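Local atomic coordinates of sensor protein (Pseudomonas syringae pv. tomato, PDB entry 2R8R), a protein that probably acts as the membrane-bound, ATP-dependent sensor histidine kinase KdpD of a two-component system, this chain being the kinase's N-terminal P-loop NTPase-like domain. Residues A[72-77]-A[93-98]; A[85-90]-A[119-124]. All blocks are in the same frame, centred on the assembly; numbering follows the deposited sequence.

In the fold
Both contacts lie in the P-loop NTPase-like N-terminal domain of KdpD, and their centres are about 14 Å apart. Contact 2 is core: two neighbouring strands of the parallel sheet, zipped by backbone hydrogen bonds and flanked by mostly apolar side chains. Contact 1 is only partly buried and joins the two-stranded hairpin 63-74 to the irregular loop that follows strand 87-90; one carboxylate does most of the bonding there. Loop 93-98 begins just past strand 87-90, and its Leu93 N probably hydrogen-bonds Thr123 O. The two contacts also touch through side chains, Leu93 packing on Thr122 and Val124, and the selenium of Met75 on Val90.

Contact 1 of 2, residues A[72-77]-A[93-98]; sequences LEEMDL and LAHTNA
Residues 72-74 are the end of a hairpin strand, whereas 93-98 are an irregular loop, extended from His95 on, and the two backbones come closest at Leu72 and Ala98, whose CA atoms are 6.3 Å apart. No backbone-to-backbone hydrogen bond joins them; the side chain of Glu74 bridges the gap instead. Its CG stands anti to the carbonyl carbon, and a bend at chi2 (-35°) turns the carboxylate to the loop. There OE2 accepts two bonds. His95, with CG anti to its backbone N (chi1 -176°), meets it tip to tip: His95 NE2 donates along the syn lone pair of Glu74 OE2, 2.8 Å away, and that oxygen lies in the plane of the imidazole, at its edge, although carboxylate and ring are turned 48° apart. The second donor, Ala98 N, reaches Glu74 OE2 at 2.9 Å from above the carboxylate plane. Glu74 OE1 is salt-bridged to Arg106 at the start of helix 106-115. Two residues earlier on the strand, Leu72 CD1 rests on Ala98 CB at 3.7 Å; the small methyl of alanine lets the loop approach closely, while CB also packs against CG of Glu74. Glutamate suits this buried place because its two oxygens can serve imidazole, amide and guanidinium together. These three donors would be expected to keep the carboxylate ionised. Through this one group the hairpin (Glu74), the loop (His95, Ala98) and helix 106-115 (Arg106) are joined.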
ATOM      1  N   LEU A  72       0.522  17.568   4.230  1.00 31.53           N
ATOM      2  CA  LEU A  72       1.061  16.218   4.140  1.00 30.57           C
ATOM      3  C   LEU A  72       0.731  15.460   5.430  1.00 30.57           C
ATOM      4  O   LEU A  72       0.725  16.054   6.482  1.00 30.20           O
ATOM      5  CB  LEU A  72       2.582  16.276   3.931  1.00 30.32           C
ATOM      6  CG  LEU A  72       3.101  16.977   2.655  1.00 28.23           C
ATOM      7  CD1 LEU A  72       4.599  16.763   2.426  1.00 21.16           C
ATOM      8  CD2 LEU A  72       2.302  16.502   1.446  1.00 25.79           C
ATOM      9  N   GLU A  73       0.403  14.165   5.316  1.00 30.66           N
ATOM     10  CA  GLU A  73       0.070  13.280   6.451  1.00 30.39           C
ATOM     11  C   GLU A  73       1.058  12.123   6.459  1.00 29.18           C
ATOM     12  O   GLU A  73       1.352  11.552   5.412  1.00 29.97           O
ATOM     13  CB  GLU A  73      -1.341  12.703   6.321  1.00 30.51           C
ATOM     14  CG  GLU A  73      -2.474  13.709   6.182  1.00 31.53           C
ATOM     15  CD  GLU A  73      -3.744  13.052   5.691  1.00 33.36           C
ATOM     16  OE1 GLU A  73      -3.667  12.190   4.780  1.00 37.03           O
ATOM     17  OE2 GLU A  73      -4.840  13.361   6.227  1.00 38.51           O
ATOM     18  N   GLU A  74       1.607  11.803   7.625  1.00 27.90           N
ATOM     19  CA  GLU A  74       2.415  10.613   7.794  1.00 26.73           C
ATOM     20  C   GLU A  74       1.930   9.843   8.998  1.00 26.01           C
ATOM     21  O   GLU A  74       1.377  10.407   9.938  1.00 25.22           O
ATOM     22  CB  GLU A  74       3.891  10.949   8.091  1.00 26.57           C
ATOM     23  CG  GLU A  74       4.839  11.115   6.942  1.00 26.27           C
ATOM     24  CD  GLU A  74       4.579  10.224   5.786  1.00 25.05           C
ATOM     25  OE1 GLU A  74       4.292   9.032   6.012  1.00 29.29           O
ATOM     26  OE2 GLU A  74       4.701  10.715   4.647  1.00 22.04           O
HETATM   27  N   MSE A  75       2.198   8.546   8.951  1.00 25.37           N
HETATM   28  CA  MSE A  75       2.117   7.682  10.076  1.00 25.59           C
HETATM   29  C   MSE A  75       2.957   8.246  11.241  1.00 24.15           C
HETATM   30  O   MSE A  75       4.108   8.738  11.052  1.00 22.99           O
HETATM   31  CB  MSE A  75       2.650   6.338   9.659  1.00 25.36           C
HETATM   32  CG  MSE A  75       2.601   5.317  10.686  1.00 27.08           C
HETATM   33 SE   MSE A  75       3.498   3.704  10.086  0.65 30.03          SE
HETATM   34  CE  MSE A  75       5.224   4.377   9.788  1.00 28.70           C
ATOM     35  N   ASP A  76       2.353   8.201  12.427  1.00 22.19           N
ATOM     36  CA  ASP A  76       3.018   8.618  13.630  1.00 20.97           C
ATOM     37  C   ASP A  76       3.830   7.461  14.195  1.00 20.02           C
ATOM     38  O   ASP A  76       3.436   6.805  15.136  1.00 20.36           O
ATOM     39  CB  ASP A  76       2.009   9.139  14.632  1.00 20.64           C
ATOM     40  CG  ASP A  76       2.651   9.835  15.792  1.00 19.99           C
ATOM     41  OD1 ASP A  76       3.891   9.849  15.906  1.00 20.84           O
ATOM     42  OD2 ASP A  76       1.901  10.402  16.589  1.00 18.89           O
ATOM     43  N   LEU A  77       4.997   7.255  13.608  1.00 19.52           N
ATOM     44  CA  LEU A  77       5.883   6.153  13.925  1.00 19.28           C
ATOM     45  C   LEU A  77       6.270   6.119  15.416  1.00 19.90           C
ATOM     46  O   LEU A  77       6.244   5.062  16.062  1.00 20.18           O
ATOM     47  CB  LEU A  77       7.138   6.282  13.055  1.00 19.19           C
ATOM     48  CG  LEU A  77       8.244   5.218  13.155  1.00 19.71           C
ATOM     49  CD1 LEU A  77       7.694   3.801  12.854  1.00 19.70           C
ATOM     50  CD2 LEU A  77       9.429   5.602  12.204  1.00 18.62           C
ATOM     51  N   LEU A  93       3.600   0.617   0.724  1.00 14.77           N
ATOM     52  CA  LEU A  93       4.927   0.178   1.140  1.00 14.93           C
ATOM     53  C   LEU A  93       6.075   0.973   0.463  1.00 15.52           C
ATOM     54  O   LEU A  93       7.150   1.164   1.068  1.00 16.25           O
ATOM     55  CB  LEU A  93       5.051  -1.325   0.801  1.00 14.16           C
ATOM     56  CG  LEU A  93       6.337  -2.120   1.028  1.00 14.17           C
ATOM     57  CD1 LEU A  93       6.851  -2.072   2.499  1.00 12.68           C
ATOM     58  CD2 LEU A  93       6.111  -3.547   0.569  1.00 13.45           C
ATOM     59  N   ALA A  94       5.843   1.384  -0.785  1.00 15.19           N
ATOM     60  CA  ALA A  94       6.759   2.238  -1.584  1.00 15.52           C
ATOM     61  C   ALA A  94       6.711   3.765  -1.329  1.00 15.41           C
ATOM     62  O   ALA A  94       7.489   4.494  -1.902  1.00 16.26           O
ATOM     63  CB  ALA A  94       6.550   1.973  -3.080  1.00 15.01           C
ATOM     64  N   HIS A  95       5.826   4.233  -0.470  1.00 15.31           N
ATOM     65  CA  HIS A  95       5.734   5.644  -0.131  1.00 15.94           C
ATOM     66  C   HIS A  95       7.043   6.309   0.290  1.00 17.00           C
ATOM     67  O   HIS A  95       7.815   5.797   1.131  1.00 17.39           O
ATOM     68  CB  HIS A  95       4.694   5.786   0.969  1.00 15.85           C
ATOM     69  CG  HIS A  95       4.395   7.192   1.391  1.00 14.94           C
ATOM     70  ND1 HIS A  95       3.523   8.011   0.703  1.00 16.75           N
ATOM     71  CD2 HIS A  95       4.748   7.875   2.500  1.00 13.74           C
ATOM     72  CE1 HIS A  95       3.390   9.155   1.355  1.00 13.43           C
ATOM     73  NE2 HIS A  95       4.132   9.097   2.443  1.00 16.00           N
ATOM     74  N   THR A  96       7.278   7.472  -0.294  1.00 18.06           N
ATOM     75  CA  THR A  96       8.371   8.359   0.098  1.00 18.19           C
ATOM     76  C   THR A  96       7.790   9.344   1.101  1.00 18.61           C
ATOM     77  O   THR A  96       6.820  10.025   0.793  1.00 19.40           O
ATOM     78  CB  THR A  96       8.959   9.079  -1.144  1.00 18.52           C
ATOM     79  OG1 THR A  96       9.622   8.106  -1.959  1.00 18.34           O
ATOM     80  CG2 THR A  96       9.981  10.171  -0.763  1.00 17.88           C
ATOM     81  N   ASN A  97       8.347   9.371   2.314  1.00 18.52           N
ATOM     82  CA  ASN A  97       7.784  10.141   3.417  1.00 18.08           C
ATOM     83  C   ASN A  97       7.893  11.662   3.230  1.00 18.01           C
ATOM     84  O   ASN A  97       8.734  12.143   2.513  1.00 18.13           O
ATOM     85  CB  ASN A  97       8.460   9.768   4.751  1.00 18.52           C
ATOM     86  CG  ASN A  97       8.179   8.342   5.190  1.00 18.64           C
ATOM     87  OD1 ASN A  97       7.209   7.728   4.765  1.00 21.12           O
ATOM     88  ND2 ASN A  97       9.035   7.814   6.055  1.00 17.01           N
ATOM     89  N   ALA A  98       7.028  12.374   3.939  1.00 18.13           N
ATOM     90  CA  ALA A  98       6.933  13.812   3.969  1.00 18.11           C
ATOM     91  C   ALA A  98       8.237  14.372   4.458  1.00 19.21           C
ATOM     92  O   ALA A  98       8.848  13.779   5.358  1.00 20.23           O
ATOM     93  CB  ALA A  98       5.759  14.238   4.936  1.00 17.58           C
TER

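Contact 2 of 2, residues A[85-90]-A[119-124]; sequences PSLVLV and DVYTTV
Strands 87-90 and 119-124 run parallel as neighbours in the central sheet, their directions 22° apart, the two outer members of a beta-alpha-beta unit connected through helix 106-115. Four backbone bonds zip them: Asp119 N to Ser86 O, Val88 N to Asp119 O, Tyr121 N to Val88 O and Val90 N to Tyr121 O. The shortest, 2.7 Å from Val88 N to Asp119 O, is also the straightest, at 168°.

Leu87 shows how the side chains follow this ladder. From CB its chain runs out with CG anti to the backbone N (chi1 179°), which carries the branch across to Tyr121 at about a right angle. Leu87 CD1 lies over one face of the phenol ring, 3.8 Å from the Tyr121 ring centroid, a CH-pi contact displaced toward the rim, where it is 3.4 Å from Tyr121 CD1. Leu87 CD1 also touches Asp119 CB at 3.7 Å. Farther along the ring, Leu87 CD2 reaches Tyr121 CZ at 3.8 Å. Leu89, alongside the tyrosine and pointing the same way, brings its CD2 to Tyr121 CB. Helix 19-32 packs on this face, touching both Leu89 and Tyr121.

On the face of Val88, Val90, Val120 and Thr122, compact beta-branched residues that suit strands, helix 106-115 packs on the last three; Val90 CG2 meets Val120 CG1 at 4.0 Å. At the end of the pairing Thr122 OG1, anti to its backbone N, donates to Val90 O at 2.6 Å, nearly along the carbonyl axis. Thr123 OG1 bonds instead to Asp91 and Glu92, beside what is probably a Walker A loop, where a sulfate ion, likely from the crystallisation liquor, is bound. An apolar middle beneath two helices thus gives way to bonded threonine hydroxyls at the C-terminal ends of the strands, where P-loop proteins bind nucleotide phosphates.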
ATOM      1  N   PRO A  85       1.700  -1.760  19.570  1.00 20.30           N
ATOM      2  CA  PRO A  85       0.620  -2.700  19.247  1.00 19.62           C
ATOM      3  C   PRO A  85       1.192  -4.029  18.752  1.00 18.48           C
ATOM      4  O   PRO A  85       2.396  -4.160  18.434  1.00 18.45           O
ATOM      5  CB  PRO A  85      -0.137  -2.023  18.062  1.00 20.04           C
ATOM      6  CG  PRO A  85       0.452  -0.722  17.878  1.00 21.04           C
ATOM      7  CD  PRO A  85       1.792  -0.674  18.587  1.00 21.18           C
ATOM      8  N   SER A  86       0.330  -5.007  18.645  1.00 17.16           N
ATOM      9  CA  SER A  86       0.774  -6.291  18.163  1.00 16.89           C
ATOM     10  C   SER A  86       0.887  -6.296  16.613  1.00 16.55           C
ATOM     11  O   SER A  86       1.808  -6.923  16.072  1.00 16.07           O
ATOM     12  CB  SER A  86      -0.169  -7.350  18.679  1.00 16.27           C
ATOM     13  OG  SER A  86      -0.021  -8.541  17.968  1.00 19.73           O
ATOM     14  N   LEU A  87      -0.050  -5.602  15.940  1.00 15.85           N
ATOM     15  CA  LEU A  87      -0.153  -5.519  14.473  1.00 15.50           C
ATOM     16  C   LEU A  87      -0.412  -4.090  14.062  1.00 16.09           C
ATOM     17  O   LEU A  87      -1.335  -3.454  14.571  1.00 16.73           O
ATOM     18  CB  LEU A  87      -1.313  -6.365  13.968  1.00 15.57           C
ATOM     19  CG  LEU A  87      -1.633  -6.408  12.448  1.00 15.03           C
ATOM     20  CD1 LEU A  87      -0.402  -6.836  11.606  1.00 10.03           C
ATOM     21  CD2 LEU A  87      -2.828  -7.317  12.184  1.00 13.38           C
ATOM     22  N   VAL A  88       0.411  -3.564  13.150  1.00 16.71           N
ATOM     23  CA  VAL A  88       0.164  -2.229  12.558  1.00 15.56           C
ATOM     24  C   VAL A  88      -0.177  -2.356  11.072  1.00 15.48           C
ATOM     25  O   VAL A  88       0.483  -3.082  10.318  1.00 15.30           O
ATOM     26  CB  VAL A  88       1.327  -1.215  12.802  1.00 15.51           C
ATOM     27  CG1 VAL A  88       1.008   0.152  12.198  1.00 13.40           C
ATOM     28  CG2 VAL A  88       1.556  -1.049  14.284  1.00 13.76           C
ATOM     29  N   LEU A  89      -1.253  -1.673  10.680  1.00 14.74           N
ATOM     30  CA  LEU A  89      -1.667  -1.599   9.286  1.00 14.73           C
ATOM     31  C   LEU A  89      -1.096  -0.355   8.622  1.00 14.39           C
ATOM     32  O   LEU A  89      -1.275   0.784   9.117  1.00 15.28           O
ATOM     33  CB  LEU A  89      -3.193  -1.585   9.170  1.00 14.65           C
ATOM     34  CG  LEU A  89      -3.889  -2.642  10.014  1.00 14.72           C
ATOM     35  CD1 LEU A  89      -5.384  -2.556   9.709  1.00 13.75           C
ATOM     36  CD2 LEU A  89      -3.307  -4.024   9.755  1.00 11.81           C
ATOM     37  N   VAL A  90      -0.385  -0.591   7.526  1.00 13.94           N
ATOM     38  CA  VAL A  90       0.394   0.454   6.816  1.00 13.50           C
ATOM     39  C   VAL A  90       0.195   0.336   5.290  1.00 14.01           C
ATOM     40  O   VAL A  90       0.807  -0.521   4.644  1.00 13.56           O
ATOM     41  CB  VAL A  90       1.899   0.358   7.142  1.00 13.66           C
ATOM     42  CG1 VAL A  90       2.717   1.470   6.379  1.00 12.26           C
ATOM     43  CG2 VAL A  90       2.140   0.414   8.672  1.00 12.40           C
ATOM     44  N   ASP A 119       4.147  -6.736  14.346  1.00 13.41           N
ATOM     45  CA  ASP A 119       3.729  -7.253  13.041  1.00 13.85           C
ATOM     46  C   ASP A 119       3.194  -6.119  12.182  1.00 12.88           C
ATOM     47  O   ASP A 119       2.602  -5.160  12.692  1.00 13.49           O
ATOM     48  CB  ASP A 119       2.638  -8.336  13.202  1.00 13.71           C
ATOM     49  CG  ASP A 119       3.136  -9.579  13.939  1.00 14.66           C
ATOM     50  OD1 ASP A 119       4.303  -9.997  13.753  1.00 13.22           O
ATOM     51  OD2 ASP A 119       2.338 -10.148  14.701  1.00 15.60           O
ATOM     52  N   VAL A 120       3.411  -6.234  10.875  1.00 12.58           N
ATOM     53  CA  VAL A 120       2.931  -5.264   9.925  1.00 11.55           C
ATOM     54  C   VAL A 120       2.211  -5.892   8.735  1.00 11.95           C
ATOM     55  O   VAL A 120       2.695  -6.856   8.132  1.00 11.12           O
ATOM     56  CB  VAL A 120       4.061  -4.316   9.417  1.00 11.93           C
ATOM     57  CG1 VAL A 120       3.472  -3.360   8.380  1.00  8.47           C
ATOM     58  CG2 VAL A 120       4.722  -3.513  10.588  1.00  9.21           C
ATOM     59  N   TYR A 121       1.038  -5.338   8.412  1.00 11.86           N
ATOM     60  CA  TYR A 121       0.345  -5.616   7.125  1.00 11.67           C
ATOM     61  C   TYR A 121       0.535  -4.379   6.258  1.00 11.17           C
ATOM     62  O   TYR A 121       0.465  -3.256   6.749  1.00 10.56           O
ATOM     63  CB  TYR A 121      -1.167  -5.840   7.315  1.00 11.52           C
ATOM     64  CG  TYR A 121      -1.620  -7.164   7.936  1.00 12.10           C
ATOM     65  CD1 TYR A 121      -0.725  -8.093   8.426  1.00 10.55           C
ATOM     66  CD2 TYR A 121      -2.996  -7.456   8.050  1.00 12.79           C
ATOM     67  CE1 TYR A 121      -1.163  -9.289   9.016  1.00 10.39           C
ATOM     68  CE2 TYR A 121      -3.435  -8.648   8.619  1.00 12.95           C
ATOM     69  CZ  TYR A 121      -2.507  -9.566   9.092  1.00 11.70           C
ATOM     70  OH  TYR A 121      -2.960 -10.751   9.636  1.00 12.72           O
ATOM     71  N   THR A 122       0.806  -4.594   4.975  1.00 11.55           N
ATOM     72  CA  THR A 122       1.044  -3.488   4.044  1.00 11.83           C
ATOM     73  C   THR A 122       0.504  -3.815   2.664  1.00 12.16           C
ATOM     74  O   THR A 122       0.211  -4.957   2.361  1.00 12.97           O
ATOM     75  CB  THR A 122       2.584  -3.077   3.987  1.00 12.22           C
ATOM     76  OG1 THR A 122       2.718  -1.787   3.375  1.00 10.38           O
ATOM     77  CG2 THR A 122       3.445  -4.099   3.220  1.00 10.36           C
ATOM     78  N   THR A 123       0.349  -2.788   1.845  1.00 13.09           N
ATOM     79  CA  THR A 123      -0.103  -2.936   0.458  1.00 13.18           C
ATOM     80  C   THR A 123       0.929  -2.315  -0.476  1.00 13.58           C
ATOM     81  O   THR A 123       1.608  -1.352  -0.116  1.00 14.87           O
ATOM     82  CB  THR A 123      -1.430  -2.245   0.263  1.00 12.61           C
ATOM     83  OG1 THR A 123      -1.229  -0.851   0.464  1.00 12.17           O
ATOM     84  CG2 THR A 123      -2.468  -2.769   1.283  1.00 11.69           C
ATOM     85  N   VAL A 124       1.067  -2.885  -1.669  1.00 13.46           N
ATOM     86  CA  VAL A 124       1.881  -2.292  -2.684  1.00 12.51           C
ATOM     87  C   VAL A 124       1.386  -2.723  -4.064  1.00 13.36           C
ATOM     88  O   VAL A 124       0.963  -3.873  -4.243  1.00 13.08           O
ATOM     89  CB  VAL A 124       3.354  -2.680  -2.497  1.00 12.74           C
ATOM     90  CG1 VAL A 124       3.620  -4.168  -2.931  1.00 10.21           C
ATOM     91  CG2 VAL A 124       4.285  -1.665  -3.217  1.00 11.14           C
TER